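Local coordinates for protein putative cell surface hydrolase (PDB 3LP5) that is probably a cell-surface hydrolase with an alpha/beta-hydrolase fold, whose reaction and substrate are not established, at residues R159-P163 with Y193-V199; F97-L103 with V126-M132; Q80-N85 with I111-F115. All coordinates share one frame; numbering follows the deposited sequence.

Interaction 1: residues R159-P163 with Y193-V199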
loop_
_atom_site.group_PDB
_atom_site.type_symbol
_atom_site.label_atom_id
_atom_site.label_comp_id
_atom_site.label_asym_id
_atom_site.label_seq_id
_atom_site.Cartn_x
_atom_site.Cartn_y
_atom_site.Cartn_z
ATOM N N ARG A 159 12.033 12.082 0.923
ATOM C CA ARG A 159 11.008 12.036 -0.155
ATOM C C ARG A 159 11.661 12.218 -1.498
ATOM O O ARG A 159 11.114 11.729 -2.474
ATOM C CB ARG A 159 9.923 13.113 0.069
ATOM C CG ARG A 159 10.505 14.581 -0.099
ATOM C CD ARG A 159 9.507 15.678 0.378
ATOM N NE ARG A 159 10.006 17.026 0.102
ATOM C CZ ARG A 159 11.022 17.627 0.748
ATOM N NH1 ARG A 159 11.706 17.006 1.745
ATOM N NH2 ARG A 159 11.383 18.864 0.398
ATOM N N THR A 160 12.812 12.920 -1.583
ATOM C CA THR A 160 13.470 13.059 -2.877
ATOM C C THR A 160 14.041 11.729 -3.425
ATOM O O THR A 160 14.330 11.619 -4.620
ATOM C CB THR A 160 14.554 14.130 -2.921
ATOM O OG1 THR A 160 15.598 13.788 -2.006
ATOM C CG2 THR A 160 13.969 15.482 -2.548
ATOM N N GLY A 161 14.165 10.713 -2.572
ATOM C CA GLY A 161 14.521 9.406 -3.081
ATOM C C GLY A 161 13.382 8.720 -3.854
ATOM O O GLY A 161 13.635 7.717 -4.492
ATOM N N LEU A 162 12.138 9.238 -3.802
ATOM C CA LEU A 162 11.022 8.583 -4.516
ATOM C C LEU A 162 11.291 8.549 -6.012
ATOM O O LEU A 162 11.968 9.430 -6.530
ATOM C CB LEU A 162 9.656 9.266 -4.244
ATOM C CG LEU A 162 9.123 9.047 -2.805
ATOM C CD1 LEU A 162 8.096 10.134 -2.428
ATOM C CD2 LEU A 162 8.575 7.597 -2.556
ATOM N N PRO A 163 10.809 7.514 -6.699
ATOM C CA PRO A 163 10.939 7.494 -8.168
ATOM C C PRO A 163 10.051 8.520 -8.852
ATOM O O PRO A 163 8.858 8.573 -8.580
ATOM C CB PRO A 163 10.508 6.074 -8.559
ATOM C CG PRO A 163 9.899 5.508 -7.392
ATOM C CD PRO A 163 10.422 6.193 -6.169
ATOM N N TYR A 193 2.304 16.107 1.431
ATOM C CA TYR A 193 3.615 16.775 1.575
ATOM C C TYR A 193 4.796 15.918 1.143
ATOM O O TYR A 193 5.830 16.446 0.718
ATOM C CB TYR A 193 3.862 17.271 3.035
ATOM C CG TYR A 193 2.712 18.060 3.587
ATOM C CD1 TYR A 193 2.236 19.182 2.916
ATOM C CD2 TYR A 193 2.067 17.652 4.753
ATOM C CE1 TYR A 193 1.155 19.893 3.393
ATOM C CE2 TYR A 193 1.000 18.373 5.256
ATOM C CZ TYR A 193 0.546 19.487 4.562
ATOM O OH TYR A 193 -0.535 20.204 5.032
ATOM N N ILE A 194 4.647 14.623 1.264
ATOM C CA ILE A 194 5.641 13.666 0.814
ATOM C C ILE A 194 5.586 13.546 -0.715
ATOM O O ILE A 194 6.597 13.648 -1.404
ATOM C CB ILE A 194 5.417 12.328 1.491
ATOM C CG1 ILE A 194 5.808 12.448 2.974
ATOM C CG2 ILE A 194 6.393 11.244 0.919
ATOM C CD1 ILE A 194 4.977 11.551 3.892
ATOM N N PHE A 195 4.401 13.405 -1.265
ATOM C CA PHE A 195 4.270 12.970 -2.660
ATOM C C PHE A 195 4.168 14.091 -3.695
ATOM O O PHE A 195 4.732 13.925 -4.761
ATOM C CB PHE A 195 3.110 11.997 -2.805
ATOM C CG PHE A 195 3.366 10.685 -2.108
ATOM C CD1 PHE A 195 4.377 9.840 -2.546
ATOM C CD2 PHE A 195 2.617 10.304 -1.016
ATOM C CE1 PHE A 195 4.620 8.613 -1.903
ATOM C CE2 PHE A 195 2.855 9.077 -0.378
ATOM C CZ PHE A 195 3.862 8.240 -0.842
ATOM N N GLN A 196 3.505 15.224 -3.394
ATOM C CA GLN A 196 3.164 16.158 -4.457
ATOM C C GLN A 196 4.500 16.746 -4.964
ATOM O O GLN A 196 5.397 17.120 -4.183
ATOM C CB GLN A 196 2.243 17.331 -3.995
ATOM C CG GLN A 196 0.841 16.942 -3.543
ATOM C CD GLN A 196 -0.068 18.164 -3.107
ATOM O OE1 GLN A 196 0.262 19.040 -2.173
ATOM N NE2 GLN A 196 -1.216 18.211 -3.762
ATOM N N ASP A 197 4.632 16.818 -6.273
ATOM C CA ASP A 197 5.918 17.278 -6.866
ATOM C C ASP A 197 7.167 16.410 -6.603
ATOM O O ASP A 197 8.267 16.813 -6.954
ATOM C CB ASP A 197 6.173 18.753 -6.575
ATOM C CG ASP A 197 5.329 19.683 -7.517
ATOM O OD1 ASP A 197 4.237 19.279 -7.966
ATOM O OD2 ASP A 197 5.767 20.809 -7.849
ATOM N N GLN A 198 6.995 15.242 -6.008
ATOM C CA GLN A 198 8.073 14.249 -5.964
ATOM C C GLN A 198 7.796 13.108 -6.900
ATOM O O GLN A 198 8.727 12.382 -7.208
ATOM C CB GLN A 198 8.329 13.664 -4.556
ATOM C CG GLN A 198 8.903 14.655 -3.600
ATOM C CD GLN A 198 10.198 15.365 -4.141
ATOM O OE1 GLN A 198 11.045 14.757 -4.790
ATOM N NE2 GLN A 198 10.314 16.654 -3.858
ATOM N N VAL A 199 6.531 12.925 -7.326
ATOM C CA VAL A 199 6.155 11.823 -8.204
ATOM C C VAL A 199 5.365 12.409 -9.398
ATOM O O VAL A 199 4.871 13.527 -9.332
ATOM C CB VAL A 199 5.366 10.696 -7.438
ATOM C CG1 VAL A 199 6.173 10.151 -6.211
ATOM C CG2 VAL A 199 3.988 11.174 -6.977
HETATM O O HOH W 1 8.235 18.331 -1.924
#

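Interaction 2: residues F97-L103 with V126-M132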
loop_
_atom_site.group_PDB
_atom_site.type_symbol
_atom_site.label_atom_id
_atom_site.label_comp_id
_atom_site.label_asym_id
_atom_site.label_seq_id
_atom_site.Cartn_x
_atom_site.Cartn_y
_atom_site.Cartn_z
ATOM N N PHE A 97 10.915 -10.132 -12.719
ATOM C CA PHE A 97 9.989 -9.067 -13.057
ATOM C C PHE A 97 10.766 -7.780 -13.010
ATOM O O PHE A 97 11.624 -7.625 -12.130
ATOM C CB PHE A 97 8.778 -9.063 -12.126
ATOM C CG PHE A 97 9.124 -8.919 -10.666
ATOM C CD1 PHE A 97 9.012 -7.683 -10.040
ATOM C CD2 PHE A 97 9.531 -10.028 -9.902
ATOM C CE1 PHE A 97 9.345 -7.551 -8.661
ATOM C CE2 PHE A 97 9.853 -9.909 -8.533
ATOM C CZ PHE A 97 9.759 -8.683 -7.914
ATOM N N ASN A 98 10.536 -6.867 -13.944
ATOM C CA ASN A 98 11.239 -5.596 -13.812
ATOM C C ASN A 98 10.331 -4.402 -13.593
ATOM O O ASN A 98 10.786 -3.278 -13.623
ATOM C CB ASN A 98 12.306 -5.380 -14.896
ATOM C CG ASN A 98 11.696 -5.140 -16.249
ATOM O OD1 ASN A 98 10.464 -5.099 -16.395
ATOM N ND2 ASN A 98 12.541 -4.980 -17.261
ATOM N N HIS A 99 9.063 -4.679 -13.343
ATOM C CA HIS A 99 8.018 -3.673 -13.127
ATOM C C HIS A 99 7.095 -4.288 -12.059
ATOM O O HIS A 99 6.926 -5.528 -12.060
ATOM C CB HIS A 99 7.207 -3.394 -14.436
ATOM C CG HIS A 99 7.870 -2.420 -15.370
ATOM N ND1 HIS A 99 8.686 -2.819 -16.420
ATOM C CD2 HIS A 99 7.838 -1.061 -15.421
ATOM C CE1 HIS A 99 9.129 -1.749 -17.066
ATOM N NE2 HIS A 99 8.623 -0.670 -16.485
ATOM N N PHE A 100 6.551 -3.473 -11.137
ATOM C CA PHE A 100 5.556 -3.985 -10.184
ATOM C C PHE A 100 4.608 -2.862 -9.726
ATOM O O PHE A 100 4.833 -1.671 -10.007
ATOM C CB PHE A 100 6.235 -4.667 -8.952
ATOM C CG PHE A 100 6.972 -3.707 -8.061
ATOM C CD1 PHE A 100 6.438 -3.305 -6.879
ATOM C CD2 PHE A 100 8.228 -3.202 -8.442
ATOM C CE1 PHE A 100 7.112 -2.415 -6.022
ATOM C CE2 PHE A 100 8.929 -2.269 -7.605
ATOM C CZ PHE A 100 8.382 -1.882 -6.397
ATOM N N TYR A 101 3.496 -3.257 -9.117
ATOM C CA TYR A 101 2.600 -2.337 -8.451
ATOM C C TYR A 101 2.566 -2.643 -6.944
ATOM O O TYR A 101 2.743 -3.792 -6.482
ATOM C CB TYR A 101 1.189 -2.443 -9.021
ATOM C CG TYR A 101 1.178 -2.610 -10.519
ATOM C CD1 TYR A 101 1.212 -1.504 -11.328
ATOM C CD2 TYR A 101 1.255 -3.875 -11.110
ATOM C CE1 TYR A 101 1.217 -1.611 -12.676
ATOM C CE2 TYR A 101 1.277 -4.009 -12.501
ATOM C CZ TYR A 101 1.253 -2.856 -13.278
ATOM O OH TYR A 101 1.256 -2.895 -14.663
ATOM N N ALA A 102 2.280 -1.613 -6.181
ATOM C CA ALA A 102 2.316 -1.766 -4.734
ATOM C C ALA A 102 1.014 -1.309 -4.112
ATOM O O ALA A 102 0.467 -0.275 -4.511
ATOM C CB ALA A 102 3.500 -0.970 -4.183
ATOM N N LEU A 103 0.505 -2.105 -3.142
ATOM C CA LEU A 103 -0.616 -1.719 -2.330
ATOM C C LEU A 103 -0.147 -1.732 -0.878
ATOM O O LEU A 103 0.385 -2.748 -0.407
ATOM C CB LEU A 103 -1.793 -2.688 -2.478
ATOM C CG LEU A 103 -3.030 -2.391 -1.624
ATOM C CD1 LEU A 103 -3.801 -1.183 -2.059
ATOM C CD2 LEU A 103 -4.051 -3.548 -1.572
ATOM N N VAL A 126 14.614 -2.810 -11.303
ATOM C CA VAL A 126 13.215 -3.113 -11.009
ATOM C C VAL A 126 12.470 -1.821 -10.701
ATOM O O VAL A 126 12.808 -1.104 -9.737
ATOM C CB VAL A 126 13.121 -4.089 -9.826
ATOM C CG1 VAL A 126 11.700 -4.628 -9.665
ATOM C CG2 VAL A 126 14.076 -5.226 -10.038
ATOM N N HIS A 127 11.466 -1.485 -11.501
ATOM C CA HIS A 127 10.766 -0.204 -11.263
ATOM C C HIS A 127 9.312 -0.359 -10.789
ATOM O O HIS A 127 8.650 -1.304 -11.189
ATOM C CB HIS A 127 10.827 0.657 -12.512
ATOM C CG HIS A 127 12.221 0.833 -13.029
ATOM N ND1 HIS A 127 12.701 0.139 -14.124
ATOM C CD2 HIS A 127 13.268 1.556 -12.554
ATOM C CE1 HIS A 127 13.970 0.456 -14.328
ATOM N NE2 HIS A 127 14.341 1.306 -13.384
ATOM N N ILE A 128 8.847 0.576 -9.942
ATOM C CA ILE A 128 7.454 0.583 -9.509
ATOM C C ILE A 128 6.689 1.466 -10.482
ATOM O O ILE A 128 7.199 2.472 -10.899
ATOM C CB ILE A 128 7.314 1.048 -8.065
ATOM C CG1 ILE A 128 5.856 0.926 -7.578
ATOM C CG2 ILE A 128 7.917 2.456 -7.868
ATOM C CD1 ILE A 128 5.712 1.352 -6.226
ATOM N N ASP A 129 5.500 1.048 -10.879
ATOM C CA ASP A 129 4.678 1.826 -11.816
ATOM C C ASP A 129 3.611 2.619 -11.065
ATOM O O ASP A 129 3.346 3.815 -11.364
ATOM C CB ASP A 129 3.947 0.898 -12.815
ATOM C CG ASP A 129 4.881 0.265 -13.857
ATOM O OD1 ASP A 129 6.088 0.627 -13.911
ATOM O OD2 ASP A 129 4.410 -0.602 -14.650
ATOM N N ARG A 130 2.965 1.941 -10.119
ATOM C CA ARG A 130 1.848 2.520 -9.364
ATOM C C ARG A 130 1.884 2.079 -7.892
ATOM O O ARG A 130 2.244 0.944 -7.614
ATOM C CB ARG A 130 0.522 2.117 -9.984
ATOM C CG ARG A 130 0.366 2.702 -11.394
ATOM C CD ARG A 130 -1.097 2.635 -11.921
ATOM N NE ARG A 130 -1.404 1.231 -12.159
ATOM C CZ ARG A 130 -1.344 0.651 -13.355
ATOM N NH1 ARG A 130 -0.986 1.365 -14.399
ATOM N NH2 ARG A 130 -1.632 -0.639 -13.490
ATOM N N LEU A 131 1.591 3.024 -6.996
ATOM C CA LEU A 131 1.391 2.843 -5.540
ATOM C C LEU A 131 0.004 3.309 -5.077
ATOM O O LEU A 131 -0.419 4.439 -5.354
ATOM C CB LEU A 131 2.472 3.619 -4.750
ATOM C CG LEU A 131 2.303 3.621 -3.209
ATOM C CD1 LEU A 131 2.401 2.179 -2.594
ATOM C CD2 LEU A 131 3.331 4.642 -2.662
ATOM N N MET A 132 -0.739 2.447 -4.423
ATOM C CA MET A 132 -1.959 2.889 -3.718
ATOM C C MET A 132 -1.762 2.647 -2.215
ATOM O O MET A 132 -1.326 1.556 -1.775
ATOM C CB MET A 132 -3.222 2.185 -4.263
ATOM C CG MET A 132 -4.559 2.316 -3.433
ATOM S SD MET A 132 -6.012 1.551 -4.286
ATOM C CE MET A 132 -6.270 2.789 -5.522
#

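Interaction 3: residues Q80-N85 with I111-F115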
loop_
_atom_site.group_PDB
_atom_site.type_symbol
_atom_site.label_atom_id
_atom_site.label_comp_id
_atom_site.label_asym_id
_atom_site.label_seq_id
_atom_site.Cartn_x
_atom_site.Cartn_y
_atom_site.Cartn_z
ATOM N N GLN A 80 10.317 -2.813 9.672
ATOM C CA GLN A 80 9.471 -3.412 8.623
ATOM C C GLN A 80 9.901 -2.988 7.231
ATOM O O GLN A 80 9.772 -3.755 6.276
ATOM C CB GLN A 80 7.969 -3.140 8.878
ATOM C CG GLN A 80 7.494 -3.823 10.218
ATOM C CD GLN A 80 6.406 -2.977 10.975
ATOM O OE1 GLN A 80 6.045 -1.889 10.545
ATOM N NE2 GLN A 80 5.871 -3.513 12.073
ATOM N N ALA A 81 10.444 -1.785 7.116
ATOM C CA ALA A 81 10.977 -1.338 5.814
ATOM C C ALA A 81 12.215 -2.108 5.408
ATOM O O ALA A 81 12.342 -2.436 4.265
ATOM C CB ALA A 81 11.228 0.160 5.808
ATOM N N VAL A 82 13.063 -2.478 6.378
ATOM C CA VAL A 82 14.181 -3.373 6.133
ATOM C C VAL A 82 13.720 -4.758 5.827
ATOM O O VAL A 82 14.229 -5.369 4.910
ATOM C CB VAL A 82 15.096 -3.415 7.321
ATOM C CG1 VAL A 82 16.226 -4.440 7.107
ATOM C CG2 VAL A 82 15.656 -1.974 7.617
ATOM N N TRP A 83 12.787 -5.307 6.612
ATOM C CA TRP A 83 12.219 -6.602 6.271
ATOM C C TRP A 83 11.557 -6.641 4.876
ATOM O O TRP A 83 11.650 -7.654 4.131
ATOM C CB TRP A 83 11.205 -7.036 7.369
ATOM C CG TRP A 83 11.891 -7.337 8.718
ATOM C CD1 TRP A 83 13.093 -7.924 8.905
ATOM C CD2 TRP A 83 11.334 -7.109 10.032
ATOM N NE1 TRP A 83 13.380 -8.014 10.285
ATOM C CE2 TRP A 83 12.300 -7.532 10.986
ATOM C CE3 TRP A 83 10.093 -6.601 10.498
ATOM C CZ2 TRP A 83 12.081 -7.409 12.381
ATOM C CZ3 TRP A 83 9.894 -6.449 11.886
ATOM C CH2 TRP A 83 10.855 -6.887 12.808
ATOM N N LEU A 84 10.864 -5.562 4.509
ATOM C CA LEU A 84 10.250 -5.482 3.159
ATOM C C LEU A 84 11.310 -5.586 2.073
ATOM O O LEU A 84 11.159 -6.292 1.053
ATOM C CB LEU A 84 9.493 -4.147 2.977
ATOM C CG LEU A 84 8.815 -3.945 1.574
ATOM C CD1 LEU A 84 7.992 -5.173 1.092
ATOM C CD2 LEU A 84 7.883 -2.740 1.604
ATOM N N ASN A 85 12.400 -4.858 2.268
ATOM C CA ASN A 85 13.532 -4.916 1.352
ATOM C C ASN A 85 14.137 -6.332 1.361
ATOM O O ASN A 85 14.477 -6.880 0.284
ATOM C CB ASN A 85 14.559 -3.899 1.832
ATOM C CG ASN A 85 15.665 -3.649 0.823
ATOM O OD1 ASN A 85 15.538 -3.937 -0.377
ATOM N ND2 ASN A 85 16.769 -3.144 1.317
ATOM N N ILE A 111 5.332 1.810 5.417
ATOM C CA ILE A 111 6.395 0.813 5.107
ATOM C C ILE A 111 6.820 0.875 3.632
ATOM O O ILE A 111 8.032 1.038 3.324
ATOM C CB ILE A 111 5.987 -0.575 5.526
ATOM C CG1 ILE A 111 5.693 -0.577 7.018
ATOM C CG2 ILE A 111 7.127 -1.622 5.130
ATOM C CD1 ILE A 111 4.794 -1.793 7.533
ATOM N N TRP A 112 5.841 0.829 2.718
ATOM C CA TRP A 112 6.135 0.982 1.278
ATOM C C TRP A 112 6.838 2.297 1.028
ATOM O O TRP A 112 7.822 2.328 0.293
ATOM C CB TRP A 112 4.871 0.971 0.346
ATOM C CG TRP A 112 4.541 -0.315 -0.182
ATOM C CD1 TRP A 112 3.377 -1.050 0.074
ATOM C CD2 TRP A 112 5.376 -1.160 -0.999
ATOM N NE1 TRP A 112 3.435 -2.255 -0.598
ATOM C CE2 TRP A 112 4.661 -2.366 -1.217
ATOM C CE3 TRP A 112 6.642 -0.993 -1.607
ATOM C CZ2 TRP A 112 5.173 -3.418 -2.014
ATOM C CZ3 TRP A 112 7.164 -2.057 -2.391
ATOM C CH2 TRP A 112 6.425 -3.247 -2.579
ATOM N N THR A 113 6.368 3.383 1.657
ATOM C CA THR A 113 6.970 4.669 1.281
ATOM C C THR A 113 8.447 4.740 1.634
ATOM O O THR A 113 9.259 5.315 0.912
ATOM C CB THR A 113 6.233 5.890 1.974
ATOM O OG1 THR A 113 4.855 5.887 1.572
ATOM C CG2 THR A 113 6.829 7.192 1.529
ATOM N N LEU A 114 8.764 4.286 2.838
ATOM C CA LEU A 114 10.099 4.367 3.342
ATOM C C LEU A 114 10.989 3.434 2.452
ATOM O O LEU A 114 12.085 3.809 2.043
ATOM C CB LEU A 114 10.099 3.988 4.847
ATOM C CG LEU A 114 11.426 4.208 5.567
ATOM C CD1 LEU A 114 11.863 5.665 5.501
ATOM C CD2 LEU A 114 11.341 3.722 7.044
ATOM N N PHE A 115 10.508 2.233 2.162
ATOM C CA PHE A 115 11.228 1.319 1.260
ATOM C C PHE A 115 11.505 2.019 -0.090
ATOM O O PHE A 115 12.637 1.939 -0.590
ATOM C CB PHE A 115 10.413 0.053 1.037
ATOM C CG PHE A 115 10.897 -0.782 -0.118
ATOM C CD1 PHE A 115 11.947 -1.673 0.051
ATOM C CD2 PHE A 115 10.337 -0.634 -1.374
ATOM C CE1 PHE A 115 12.433 -2.427 -1.029
ATOM C CE2 PHE A 115 10.852 -1.353 -2.474
ATOM C CZ PHE A 115 11.878 -2.243 -2.281
#

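Interaction 1: residues R159-P163 with Y193-V199
Q198, L162 and R159 bury the most surface where the loop R159-P163 meets the end of helix 191-195 and the turn behind it. Q198 reaches over the 3-10 turn 159-161 with its amide. Its chain bends at the CB-CG bond (chi2 -53°), turning the amide toward T160, with OE1 3.5 Å from T160 CA; CG itself lies 3.9 Å from R159 CG. The amide keeps the same heading as the T160 side chain next to it, and T160 CG2 rests against it without a polar bond. R159 extends from CG to NE past the helix end, CD lying 3.8 Å from Y193 O. Its guanidinium plane stands 80° from the Q198 amide plane, and the two groups communicate through one water, which lies at the guanidinium edge and accepts from R159 NE at 3.0 Å and, at the longer 3.3 Å, from Q198 NE2. The far end of R159 is occupied at home: NH1 bonds to Y156 O, and the group makes a cation-pi contact with Y156.

L162 supplies the apolar part. Its CD1 is 3.7 Å from F195 CD1 and 3.9 Å from I194 CG2, the leucine crossing the phenylalanine at about a right angle. I194 CG2 also lies over the centre of one F195 face, while L162 CB meets V199 CG1 at 4.1 Å. Helix 107-118 backs the cluster through L116 and T113.

I194 O is buried near R159 CB without a polar partner in the model, a probable cost. With apolar contacts and one water bridge but no direct polar bond between them, dispersion and shape mainly join the 3-10 turn and its following loop to the end of helix 191-195 and the turn after it.

Interaction 2: residues F97-L103 with V126-M132
H127 N donates to N98 O at 2.9 Å and almost straight, the first rung of a parallel ladder between strands 99-105 and 127-134. F100 then bonds both ways: its N donates to H127 O through a clearly bent bond, and its O accepts from D129 N nearly along the C=O axis. Further on, A102 N donates to R130 O and A102 O accepts from M132 N at 3.0 Å. Between the bonds D129 N to F100 O and A102 N to R130 O the regular alternation slips, the strand of D129 and R130 holding one more residue than the strand facing it; R130 N is buried with no partner in the model. D129 has a near-helical backbone that interrupts the extended strand, an irregularity resembling a beta bulge. The short strand axes make 42°, a strong local twist.

These are neighbouring central strands of the alpha/beta-hydrolase sheet, and helix 107-118 connects them in a beta-alpha-beta crossover. Its W112 and L116 cover the sheet face that carries F100, A102, I128 and L131. On that face the F100 ring receives I128 CB in a CH-pi contact, CB lying 4.0 Å from the ring centroid. The ring swings there because CG sits between backbone N and carbonyl carbon (chi1 68°). Beyond it, A102 CB touches I128 CD1 and, at 3.7 Å, L131 CD1.

On the other face R130 runs along Y101 in the same direction, its guanidinium plane tilted only 17° from the ring. Y101 CE1 lies over one guanidinium face, nearest R130 NH2 at 3.1 Å. R130 NE is held from outside by L231 O of helix 217-231. The same helix, through I227, covers L103 and M132, where L103 CD1 meets M132 CG at 3.8 Å.

Interaction 3: residues Q80-N85 with I111-F115
L84 puts one methyl, CD2, into the surface of helix 107-118, and most of the apolar packing gathers round it. Extending CG away from the backbone N (chi1 179°) brings CD2 to 3.8 Å from both I111 CG2 and F115 CB. The same methyl lies over a face of W112: CD2 is 4.0 Å from the centroid of the six-membered ring and 16° off its normal, a CH-pi contact. L84 crosses the F115 side chain at about a right angle. A second apolar pairing joins A81 CB to L114 CD2 at 3.8 Å. The backbones are nearest at A81 and I111, CA to CA 5.1 Å, although the short helix axes pass 8.7 Å apart at 70°.

Polar side chains take part by their carbon atoms and by amide oxygens set against carbon. Q80 CB packs on I111 CD1, and Q80 OE1 also approaches I111 CD1, at 3.3 Å. Its NE2 bonds elsewhere, to N69 O and R71 O. N85 meets the rim of F115: CB lies at the ring edge in its plane, and OD1 is 3.5 Å from CE1, with the amide plane steeply inclined to the ring. N85 ND2 in turn bonds to E122 OE1.

All the touching residues are buried, and strands 62-67 and 7-10 close the base through I65, F67 and V10. Helix 74-92 is thus matched to helix 107-118 by methyls and ring surfaces, while the amide nitrogens of Q80 and N85 donate to other parts of the fold.

Overall arrangement
From the N terminus, helix 74-92 leads into strand 99-105, then helix 107-118 and strand 127-134. Interaction 3 closes a loop from Q80-N85 to I111-F115, and interaction 2 one from F97-L103 to V126-M132. Their segments alternate, so these two loops cross. W112 joins them, packing against A102 and F100, with a probable, weak hydrogen bond from NE1 to L103 O. The end of strand 99-105 and the turn after it hold G104, S106 and G108, a pattern resembling a nucleophile elbow. Interaction 1 opens only afterwards, in series, enclosing strand 167-172. It meets helix 107-118 through T113, against F195, and strand 127-134 through P163 on I128. Together they tie both helices and the central strands to region 159-199.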